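Local atomic coordinates of tRNA (Adenine(22)-N(1))-methyltransferase (Mycoplasma capricolum subsp. capricolum, PDB entry 6QE6), a protein that probably methylates N1 of adenine 22 in tRNA with S-adenosyl-L-methionine as methyl donor, and binds the cofactor product S-adenosyl-L-homocysteine. Residues N73-N78 / I88-S93; I61-D66 / L96-N101; A47-Y52 / T111-G116. One frame throughout, in Å; residues are numbered along the deposited sequence.

Contact 1: N73-N78 / I88-S93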
loop_
_atom_site.group_PDB
_atom_site.type_symbol
_atom_site.label_atom_id
_atom_site.label_comp_id
_atom_site.label_asym_id
_atom_site.label_seq_id
_atom_site.Cartn_x
_atom_site.Cartn_y
_atom_site.Cartn_z
ATOM N N ASN A 73 4.116 -22.461 -3.929
ATOM C CA ASN A 73 3.669 -23.775 -4.386
ATOM C C ASN A 73 2.148 -23.883 -4.367
ATOM O O ASN A 73 1.546 -24.481 -5.269
ATOM C CB ASN A 73 4.271 -24.872 -3.512
ATOM C CG ASN A 73 5.765 -24.957 -3.627
ATOM O OD1 ASN A 73 6.310 -24.974 -4.725
ATOM N ND2 ASN A 73 6.444 -25.020 -2.484
ATOM N N ILE A 74 1.517 -23.352 -3.318
ATOM C CA ILE A 74 0.062 -23.301 -3.262
ATOM C C ILE A 74 -0.479 -22.386 -4.349
ATOM O O ILE A 74 -1.501 -22.681 -4.980
ATOM C CB ILE A 74 -0.378 -22.847 -1.861
ATOM C CG1 ILE A 74 0.405 -23.638 -0.815
ATOM C CG2 ILE A 74 -1.890 -22.967 -1.713
ATOM C CD1 ILE A 74 0.295 -23.102 0.595
ATOM N N ALA A 75 0.206 -21.264 -4.589
ATOM C CA ALA A 75 -0.213 -20.342 -5.636
ATOM C C ALA A 75 -0.247 -21.024 -6.991
ATOM O O ALA A 75 -1.185 -20.829 -7.771
ATOM C CB ALA A 75 0.721 -19.136 -5.671
ATOM N N LEU A 76 0.769 -21.827 -7.294
ATOM C CA LEU A 76 0.814 -22.467 -8.604
ATOM C C LEU A 76 -0.324 -23.469 -8.756
ATOM O O LEU A 76 -0.988 -23.519 -9.796
ATOM C CB LEU A 76 2.178 -23.130 -8.808
ATOM C CG LEU A 76 2.431 -23.755 -10.178
ATOM C CD1 LEU A 76 2.544 -22.646 -11.197
ATOM C CD2 LEU A 76 3.700 -24.554 -10.168
ATOM N N LYS A 77 -0.570 -24.269 -7.715
ATOM C CA LYS A 77 -1.696 -25.197 -7.739
ATOM C C LYS A 77 -3.013 -24.457 -7.937
ATOM O O LYS A 77 -3.844 -24.868 -8.759
ATOM C CB LYS A 77 -1.726 -26.031 -6.455
ATOM C CG LYS A 77 -0.815 -27.263 -6.494
ATOM C CD LYS A 77 -0.952 -28.139 -5.242
ATOM C CE LYS A 77 -0.052 -29.380 -5.329
ATOM N NZ LYS A 77 0.115 -30.113 -4.030
ATOM N N ASN A 78 -3.213 -23.351 -7.213
ATOM C CA ASN A 78 -4.414 -22.540 -7.416
ATOM C C ASN A 78 -4.533 -22.067 -8.866
ATOM O O ASN A 78 -5.613 -22.141 -9.465
ATOM C CB ASN A 78 -4.411 -21.347 -6.457
ATOM C CG ASN A 78 -5.060 -21.663 -5.129
ATOM O OD1 ASN A 78 -6.113 -22.302 -5.077
ATOM N ND2 ASN A 78 -4.433 -21.222 -4.039
ATOM N N ILE A 88 -0.984 -16.437 -15.667
ATOM C CA ILE A 88 -0.376 -16.087 -14.390
ATOM C C ILE A 88 0.891 -16.910 -14.204
ATOM O O ILE A 88 0.902 -18.115 -14.470
ATOM C CB ILE A 88 -1.362 -16.289 -13.227
ATOM C CG1 ILE A 88 -2.595 -15.425 -13.463
ATOM C CG2 ILE A 88 -0.728 -15.935 -11.892
ATOM C CD1 ILE A 88 -3.660 -15.600 -12.421
ATOM N N PHE A 89 1.963 -16.253 -13.761
ATOM C CA PHE A 89 3.292 -16.852 -13.681
ATOM C C PHE A 89 3.831 -16.624 -12.283
ATOM O O PHE A 89 3.894 -15.481 -11.826
ATOM C CB PHE A 89 4.240 -16.234 -14.722
ATOM C CG PHE A 89 3.712 -16.292 -16.121
ATOM C CD1 PHE A 89 3.832 -17.447 -16.872
ATOM C CD2 PHE A 89 3.071 -15.201 -16.680
ATOM C CE1 PHE A 89 3.314 -17.513 -18.162
ATOM C CE2 PHE A 89 2.555 -15.256 -17.982
ATOM C CZ PHE A 89 2.674 -16.408 -18.718
ATOM N N THR A 90 4.221 -17.695 -11.602
ATOM C CA THR A 90 4.791 -17.532 -10.271
ATOM C C THR A 90 6.263 -17.161 -10.377
ATOM O O THR A 90 7.001 -17.709 -11.203
ATOM C CB THR A 90 4.624 -18.800 -9.437
ATOM O OG1 THR A 90 4.904 -19.945 -10.249
ATOM C CG2 THR A 90 3.210 -18.901 -8.881
ATOM N N ILE A 91 6.679 -16.206 -9.548
ATOM C CA ILE A 91 8.053 -15.725 -9.508
ATOM C C ILE A 91 8.515 -15.701 -8.054
ATOM O O ILE A 91 7.882 -15.061 -7.205
ATOM C CB ILE A 91 8.189 -14.323 -10.131
ATOM C CG1 ILE A 91 7.616 -14.277 -11.555
ATOM C CG2 ILE A 91 9.654 -13.850 -10.085
ATOM C CD1 ILE A 91 8.268 -15.223 -12.519
ATOM N N LEU A 92 9.623 -16.379 -7.774
ATOM C CA LEU A 92 10.260 -16.337 -6.466
ATOM C C LEU A 92 11.273 -15.194 -6.444
ATOM O O LEU A 92 12.231 -15.202 -7.225
ATOM C CB LEU A 92 10.932 -17.677 -6.177
ATOM C CG LEU A 92 11.801 -17.723 -4.930
ATOM C CD1 LEU A 92 10.937 -17.746 -3.676
ATOM C CD2 LEU A 92 12.697 -18.928 -4.991
ATOM N N SER A 93 11.070 -14.215 -5.559
ATOM C CA SER A 93 11.882 -13.005 -5.617
ATOM C C SER A 93 11.695 -12.179 -4.354
ATOM O O SER A 93 10.593 -12.094 -3.809
ATOM C CB SER A 93 11.511 -12.156 -6.849
ATOM O OG SER A 93 12.324 -10.995 -6.978
#
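L76 and T90 mark the nearest approach of segment 73-78 of helix 69-81 to strand 88-92, with their CA atoms 6.6 Å apart. Regular bonds run along the helix, for example N78 N to I74 O at 2.9 Å, whereas the strand's backbone bonds run within the sheet, F89 and I91 pairing with strand 59-66. T90 is the strand's part of the contact; it meets the A75 and L76 side chains and brushes the L76 backbone N. Its methyl CG2 reaches the helix 4.1 Å from A75 CB and equally far from L76 N. With chi1 at 42°, OG1 sits between the backbone N and the carbonyl carbon of its own residue, and this turns the hydroxyl oxygen toward L76, whose CD1 lies 3.7 Å away. This is the second half of the beta-alpha-beta crossover 59-66, 69-81, 88-92, a right-handed unit of the Rossmann-like class I methyltransferase fold; strand 88-92 is the outermost strand at this end of the sheet, and S93, just past it, touches S-adenosyl-L-homocysteine. The L76 and T90 side chains cross at about a right angle. L76 is exposed, while A75, one residue earlier, is buried against A47 of the neighbouring helix start. T90 is also flanked by L72, one helical turn before L76.

Contact 2: I61-D66 / L96-N101. With SAH (S-adenosyl-L-homocysteine), chain C.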
loop_
_atom_site.group_PDB
_atom_site.type_symbol
_atom_site.label_atom_id
_atom_site.label_comp_id
_atom_site.label_asym_id
_atom_site.label_seq_id
_atom_site.Cartn_x
_atom_site.Cartn_y
_atom_site.Cartn_z
ATOM N N ILE A 61 -2.144 -10.510 -18.213
ATOM C CA ILE A 61 -1.286 -11.446 -17.499
ATOM C C ILE A 61 -0.958 -10.900 -16.106
ATOM O O ILE A 61 -1.157 -9.718 -15.799
ATOM C CB ILE A 61 0.010 -11.772 -18.279
ATOM C CG1 ILE A 61 0.928 -10.562 -18.363
ATOM C CG2 ILE A 61 -0.302 -12.326 -19.667
ATOM C CD1 ILE A 61 2.384 -10.955 -18.517
ATOM N N ALA A 62 -0.464 -11.790 -15.250
ATOM C CA ALA A 62 -0.055 -11.393 -13.912
ATOM C C ALA A 62 1.209 -12.139 -13.517
ATOM O O ALA A 62 1.366 -13.330 -13.804
ATOM C CB ALA A 62 -1.160 -11.649 -12.871
ATOM N N TYR A 63 2.113 -11.416 -12.877
ATOM C CA TYR A 63 3.247 -11.996 -12.173
ATOM C C TYR A 63 2.893 -12.141 -10.691
ATOM O O TYR A 63 2.607 -11.146 -10.016
ATOM C CB TYR A 63 4.479 -11.112 -12.358
ATOM C CG TYR A 63 4.888 -10.976 -13.792
ATOM C CD1 TYR A 63 5.366 -12.068 -14.518
ATOM C CD2 TYR A 63 4.806 -9.763 -14.428
ATOM C CE1 TYR A 63 5.745 -11.927 -15.852
ATOM C CE2 TYR A 63 5.182 -9.617 -15.741
ATOM C CZ TYR A 63 5.651 -10.686 -16.451
ATOM O OH TYR A 63 6.017 -10.478 -17.768
ATOM N N ALA A 64 2.906 -13.367 -10.189
ATOM C CA ALA A 64 2.521 -13.658 -8.804
ATOM C C ALA A 64 3.791 -13.993 -8.026
ATOM O O ALA A 64 4.300 -15.114 -8.109
ATOM C CB ALA A 64 1.503 -14.788 -8.746
ATOM N N CYS A 65 4.291 -13.020 -7.269
ATOM C CA CYS A 65 5.644 -13.040 -6.726
ATOM C C CYS A 65 5.633 -13.208 -5.217
ATOM O O CYS A 65 4.782 -12.649 -4.521
ATOM C CB CYS A 65 6.398 -11.747 -7.055
ATOM S SG CYS A 65 6.054 -11.072 -8.701
ATOM N N ASP A 66 6.611 -13.947 -4.717
ATOM C CA ASP A 66 6.804 -14.088 -3.290
ATOM C C ASP A 66 8.280 -14.335 -3.000
ATOM O O ASP A 66 9.015 -14.906 -3.810
ATOM C CB ASP A 66 5.934 -15.211 -2.715
ATOM C CG ASP A 66 5.608 -14.992 -1.241
ATOM O OD1 ASP A 66 6.558 -14.910 -0.434
ATOM O OD2 ASP A 66 4.413 -14.872 -0.888
ATOM N N LEU A 96 11.205 -6.470 -5.804
ATOM C CA LEU A 96 11.230 -6.112 -7.213
ATOM C C LEU A 96 12.504 -6.552 -7.918
ATOM O O LEU A 96 12.756 -6.103 -9.039
ATOM C CB LEU A 96 11.050 -4.607 -7.363
ATOM C CG LEU A 96 9.701 -4.127 -6.845
ATOM C CD1 LEU A 96 9.535 -2.654 -7.150
ATOM C CD2 LEU A 96 8.553 -4.966 -7.432
ATOM N N GLU A 97 13.311 -7.409 -7.285
ATOM C CA GLU A 97 14.582 -7.804 -7.884
ATOM C C GLU A 97 14.379 -8.499 -9.219
ATOM O O GLU A 97 15.223 -8.373 -10.110
ATOM C CB GLU A 97 15.363 -8.710 -6.928
ATOM C CG GLU A 97 16.070 -7.958 -5.804
ATOM C CD GLU A 97 16.675 -8.894 -4.755
ATOM O OE1 GLU A 97 16.640 -10.126 -4.975
ATOM O OE2 GLU A 97 17.167 -8.405 -3.705
ATOM N N PHE A 98 13.254 -9.202 -9.384
ATOM C CA PHE A 98 12.990 -9.934 -10.613
ATOM C C PHE A 98 12.742 -9.015 -11.809
ATOM O O PHE A 98 12.934 -9.438 -12.956
ATOM C CB PHE A 98 11.787 -10.846 -10.413
ATOM C CG PHE A 98 10.464 -10.129 -10.485
ATOM C CD1 PHE A 98 9.945 -9.488 -9.366
ATOM C CD2 PHE A 98 9.735 -10.099 -11.667
ATOM C CE1 PHE A 98 8.732 -8.833 -9.430
ATOM C CE2 PHE A 98 8.524 -9.436 -11.737
ATOM C CZ PHE A 98 8.025 -8.804 -10.625
ATOM N N VAL A 99 12.284 -7.780 -11.581
ATOM C CA VAL A 99 11.866 -6.939 -12.701
ATOM C C VAL A 99 13.022 -6.612 -13.644
ATOM O O VAL A 99 12.789 -6.333 -14.819
ATOM C CB VAL A 99 11.193 -5.651 -12.181
ATOM C CG1 VAL A 99 10.716 -4.779 -13.335
ATOM C CG2 VAL A 99 10.019 -6.002 -11.253
ATOM N N LYS A 100 14.269 -6.657 -13.161
ATOM C CA LYS A 100 15.423 -6.466 -14.038
ATOM C C LYS A 100 15.403 -7.418 -15.235
ATOM O O LYS A 100 15.788 -7.029 -16.344
ATOM C CB LYS A 100 16.720 -6.663 -13.243
ATOM C CG LYS A 100 17.297 -5.411 -12.620
ATOM C CD LYS A 100 18.305 -5.758 -11.510
ATOM C CE LYS A 100 17.634 -5.777 -10.119
ATOM N NZ LYS A 100 17.077 -4.443 -9.679
ATOM N N ASN A 101 14.926 -8.649 -15.035
ATOM C CA ASN A 101 15.057 -9.728 -16.015
ATOM C C ASN A 101 14.416 -9.394 -17.357
ATOM O O ASN A 101 13.427 -8.659 -17.441
ATOM C CB ASN A 101 14.432 -11.007 -15.468
ATOM C CG ASN A 101 15.092 -11.461 -14.205
ATOM O OD1 ASN A 101 16.152 -10.957 -13.846
ATOM N ND2 ASN A 101 14.482 -12.422 -13.520
HETATM N N SAH C . -0.885 -10.412 -0.554
HETATM C CA SAH C . -1.691 -11.096 0.452
HETATM C CB SAH C . -0.795 -11.840 1.454
HETATM C CG SAH C . 0.087 -10.984 2.364
HETATM S SD SAH C . 0.974 -11.988 3.585
HETATM C C SAH C . -2.612 -10.123 1.193
HETATM O O SAH C . -2.379 -8.910 1.200
HETATM O OXT SAH C . -3.609 -10.526 1.805
HETATM C "C5'" SAH C . 2.559 -11.257 3.118
HETATM C "C4'" SAH C . 3.273 -12.076 2.048
HETATM O "O4'" SAH C . 4.374 -11.342 1.566
HETATM C "C3'" SAH C . 3.845 -13.372 2.592
HETATM O "O3'" SAH C . 3.440 -14.444 1.771
HETATM C "C2'" SAH C . 5.353 -13.204 2.510
HETATM O "O2'" SAH C . 5.944 -14.425 2.159
HETATM C "C1'" SAH C . 5.505 -12.162 1.424
HETATM N N9 SAH C . 6.694 -11.322 1.573
HETATM C C8 SAH C . 7.226 -10.833 2.731
HETATM N N7 SAH C . 8.316 -10.087 2.405
HETATM C C5 SAH C . 8.473 -10.092 1.076
HETATM C C6 SAH C . 9.416 -9.508 0.245
HETATM N N6 SAH C . 10.403 -8.768 0.746
HETATM N N1 SAH C . 9.319 -9.706 -1.113
HETATM C C2 SAH C . 8.297 -10.468 -1.643
HETATM N N3 SAH C . 7.369 -11.044 -0.802
HETATM C C4 SAH C . 7.457 -10.858 0.536
#
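C65 and F98 form the close core of this contact, which joins strand 59-66 of the class I methyltransferase sheet to the 96-101 segment that follows strand 88-92. This is a cysteine sulfur-aromatic contact: C65 SG sits 4.0 Å from the centroid of the F98 ring, in an oblique approach 34° off the ring normal, and 3.6 Å from both F98 CE1 and F98 CZ. F98 has a chi1 of 78°, with CG between the backbone N and the carbonyl carbon, which brings the ring to the sulfur. V99 CG2 covers one face of that ring, offset toward the rim. I42 of strand 36-42, I91 of strand 88-92 and I104 of a loop also touch F98, an apolar setting. Packing is looser toward Y63, where only CB comes near the ring, 4.4 Å from F98 CE2; the Y63 hydroxyl is engaged elsewhere, with L105 N. E97 and K100 of the 96-101 segment are exposed. At the far end of the strand the chemistry becomes polar. D66, with CG anti to the backbone N (chi1 -154°), holds both ribose hydroxyls of S-adenosyl-L-homocysteine: O2' donates to OD1 at 2.7 Å and O3' to OD2 at 2.9 Å. This is the acidic residue at the end of the second strand that grips the cofactor ribose in class I methyltransferases. N68 N also bonds OD1, and D45 N bonds OD2.

Contact 3: A47-Y52 / T111-G116. With SAH (S-adenosyl-L-homocysteine), chain C.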
loop_
_atom_site.group_PDB
_atom_site.type_symbol
_atom_site.label_atom_id
_atom_site.label_comp_id
_atom_site.label_asym_id
_atom_site.label_seq_id
_atom_site.Cartn_x
_atom_site.Cartn_y
_atom_site.Cartn_z
ATOM N N ALA A 47 -2.050 -16.056 -4.372
ATOM C CA ALA A 47 -2.285 -15.590 -5.738
ATOM C C ALA A 47 -3.765 -15.406 -6.057
ATOM O O ALA A 47 -4.138 -15.354 -7.233
ATOM C CB ALA A 47 -1.650 -16.533 -6.766
ATOM N N TYR A 48 -4.612 -15.299 -5.027
ATOM C CA TYR A 48 -6.031 -15.051 -5.262
ATOM C C TYR A 48 -6.281 -13.681 -5.895
ATOM O O TYR A 48 -7.235 -13.525 -6.662
ATOM C CB TYR A 48 -6.812 -15.195 -3.952
ATOM C CG TYR A 48 -6.989 -16.639 -3.498
ATOM C CD1 TYR A 48 -7.538 -17.590 -4.347
ATOM C CD2 TYR A 48 -6.610 -17.045 -2.222
ATOM C CE1 TYR A 48 -7.704 -18.910 -3.952
ATOM C CE2 TYR A 48 -6.774 -18.364 -1.808
ATOM C CZ TYR A 48 -7.323 -19.296 -2.684
ATOM O OH TYR A 48 -7.499 -20.614 -2.295
ATOM N N LEU A 49 -5.438 -12.676 -5.605
ATOM C CA LEU A 49 -5.602 -11.392 -6.288
ATOM C C LEU A 49 -5.212 -11.478 -7.763
ATOM O O LEU A 49 -6.004 -11.028 -8.615
ATOM C CB LEU A 49 -4.835 -10.288 -5.546
ATOM C CG LEU A 49 -4.770 -8.910 -6.227
ATOM C CD1 LEU A 49 -6.152 -8.299 -6.361
ATOM C CD2 LEU A 49 -3.839 -7.933 -5.473
ATOM N N PRO A 50 -4.043 -12.023 -8.146
ATOM C CA PRO A 50 -3.796 -12.234 -9.585
ATOM C C PRO A 50 -4.876 -13.051 -10.268
ATOM O O PRO A 50 -5.293 -12.707 -11.381
ATOM C CB PRO A 50 -2.440 -12.954 -9.604
ATOM C CG PRO A 50 -1.745 -12.465 -8.399
ATOM C CD PRO A 50 -2.827 -12.284 -7.352
ATOM N N ILE A 51 -5.338 -14.131 -9.627
ATOM C CA ILE A 51 -6.389 -14.966 -10.203
ATOM C C ILE A 51 -7.655 -14.149 -10.436
ATOM O O ILE A 51 -8.221 -14.154 -11.532
ATOM C CB ILE A 51 -6.648 -16.189 -9.302
ATOM C CG1 ILE A 51 -5.501 -17.194 -9.433
ATOM C CG2 ILE A 51 -7.991 -16.843 -9.620
ATOM C CD1 ILE A 51 -5.399 -18.137 -8.269
ATOM N N TYR A 52 -8.110 -13.419 -9.415
ATOM C CA TYR A 52 -9.298 -12.580 -9.571
ATOM C C TYR A 52 -9.147 -11.604 -10.737
ATOM O O TYR A 52 -10.051 -11.475 -11.576
ATOM C CB TYR A 52 -9.573 -11.813 -8.278
ATOM C CG TYR A 52 -10.774 -10.904 -8.365
ATOM C CD1 TYR A 52 -12.029 -11.360 -7.963
ATOM C CD2 TYR A 52 -10.665 -9.593 -8.856
ATOM C CE1 TYR A 52 -13.155 -10.554 -8.037
ATOM C CE2 TYR A 52 -11.796 -8.762 -8.941
ATOM C CZ TYR A 52 -13.042 -9.258 -8.520
ATOM O OH TYR A 52 -14.183 -8.483 -8.572
ATOM N N THR A 111 1.252 -4.304 -7.290
ATOM C CA THR A 111 0.491 -4.270 -6.052
ATOM C C THR A 111 1.306 -4.922 -4.950
ATOM O O THR A 111 1.966 -5.946 -5.172
ATOM C CB THR A 111 -0.874 -4.958 -6.172
ATOM O OG1 THR A 111 -0.707 -6.327 -6.573
ATOM C CG2 THR A 111 -1.742 -4.220 -7.182
ATOM N N ILE A 112 1.292 -4.284 -3.782
ATOM C CA ILE A 112 1.964 -4.761 -2.588
ATOM C C ILE A 112 0.944 -4.645 -1.475
ATOM O O ILE A 112 0.586 -3.528 -1.075
ATOM C CB ILE A 112 3.219 -3.947 -2.258
ATOM C CG1 ILE A 112 4.141 -3.867 -3.471
ATOM C CG2 ILE A 112 3.919 -4.542 -1.062
ATOM C CD1 ILE A 112 5.214 -2.795 -3.379
ATOM N N CYS A 113 0.467 -5.785 -0.972
ATOM C CA CYS A 113 -0.594 -5.798 0.023
ATOM C C CYS A 113 -0.202 -6.666 1.209
ATOM O O CYS A 113 0.392 -7.738 1.046
ATOM C CB CYS A 113 -1.910 -6.296 -0.589
ATOM S SG CYS A 113 -2.336 -5.428 -2.133
ATOM N N GLY A 114 -0.533 -6.189 2.405
ATOM C CA GLY A 114 -0.322 -6.982 3.598
ATOM C C GLY A 114 1.090 -6.985 4.135
ATOM O O GLY A 114 1.501 -7.970 4.752
ATOM N N LEU A 115 1.852 -5.918 3.904
ATOM C CA LEU A 115 3.149 -5.718 4.530
ATOM C C LEU A 115 3.148 -4.371 5.239
ATOM O O LEU A 115 2.250 -3.542 5.046
ATOM C CB LEU A 115 4.281 -5.809 3.499
ATOM C CG LEU A 115 4.381 -7.130 2.715
ATOM C CD1 LEU A 115 5.381 -7.041 1.580
ATOM C CD2 LEU A 115 4.714 -8.329 3.636
ATOM N N GLY A 116 4.157 -4.175 6.101
ATOM C CA GLY A 116 4.360 -2.889 6.734
ATOM C C GLY A 116 5.088 -1.888 5.836
ATOM O O GLY A 116 5.799 -2.236 4.891
HETATM N N SAH C . -0.885 -10.412 -0.554
HETATM C CA SAH C . -1.691 -11.096 0.452
HETATM C CB SAH C . -0.795 -11.840 1.454
HETATM C CG SAH C . 0.087 -10.984 2.364
HETATM S SD SAH C . 0.974 -11.988 3.585
HETATM C C SAH C . -2.612 -10.123 1.193
HETATM O O SAH C . -2.379 -8.910 1.200
HETATM O OXT SAH C . -3.609 -10.526 1.805
HETATM C "C5'" SAH C . 2.559 -11.257 3.118
HETATM C "C4'" SAH C . 3.273 -12.076 2.048
HETATM O "O4'" SAH C . 4.374 -11.342 1.566
HETATM C "C3'" SAH C . 3.845 -13.372 2.592
HETATM O "O3'" SAH C . 3.440 -14.444 1.771
HETATM C "C2'" SAH C . 5.353 -13.204 2.510
HETATM O "O2'" SAH C . 5.944 -14.425 2.159
HETATM C "C1'" SAH C . 5.505 -12.162 1.424
HETATM N N9 SAH C . 6.694 -11.322 1.573
HETATM C C8 SAH C . 7.226 -10.833 2.731
HETATM N N7 SAH C . 8.316 -10.087 2.405
HETATM C C5 SAH C . 8.473 -10.092 1.076
HETATM C C6 SAH C . 9.416 -9.508 0.245
HETATM N N6 SAH C . 10.403 -8.768 0.746
HETATM N N1 SAH C . 9.319 -9.706 -1.113
HETATM C C2 SAH C . 8.297 -10.468 -1.643
HETATM N N3 SAH C . 7.369 -11.044 -0.802
HETATM C C4 SAH C . 7.457 -10.858 0.536
#
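The cofactor cleft of the class I methyltransferase fold lies at the carboxyl ends of the parallel strands, and here helix 48-55 packs on strand 109-115 beside it. L49 is the one helix residue in contact. With CG anti to the backbone N (chi1 173°), its branch CD2 extends to the strand, 3.7 Å from T111 OG1 and 4.4 Å from C113 SG. Both strand side chains set out toward the helix, while that of the intervening I112 points away. The T111 hydroxyl is hydrogen-bonded to D41 OD1 on neighbouring strand 36-42, so a polar oxygen buried beside a leucine methyl is satisfied from within the sheet. Helix 24-31 closes in as well, with V29 touching both T111 and C113. Past C113 the chain turns a corner at G114, whose phi is positive (80°), and borders S-adenosyl-L-homocysteine. The amino N of the ligand makes a weak hydrogen bond to C113 O at 3.4 Å. L115 CD2 meets the adenine at C8, 3.7 Å away. Such a turn after the fourth strand, running from the amino acid end of the cofactor at C113 and G114 to L115 at the adenine and ribose, is typical of the Rossmann-like methyltransferase site.

Overall arrangement
All three contacts share one sheet but lie at different depths. Contact 1, at the edge strand 88-92, is only partly buried, whereas contacts 2 and 3 are buried, and contact 3 lies nearest the centre of the chain. Strand 59-66 links the first two: A64 N pairs with F89 O, and S93 N with D66 O. Segment 47-52 joins contact 3 to both, as A47 CB meets A75 CB and P50 packs on A62. Aliphatic and threonine groups dominate contacts 1 and 3; contact 2 sets a cysteine sulfur against an aromatic ring, whereas in contact 3 the sulfur meets only a leucine methyl. All reach the cofactor product: S93 ends contact 1, D66 holds the ribose, C113 the amino acid end.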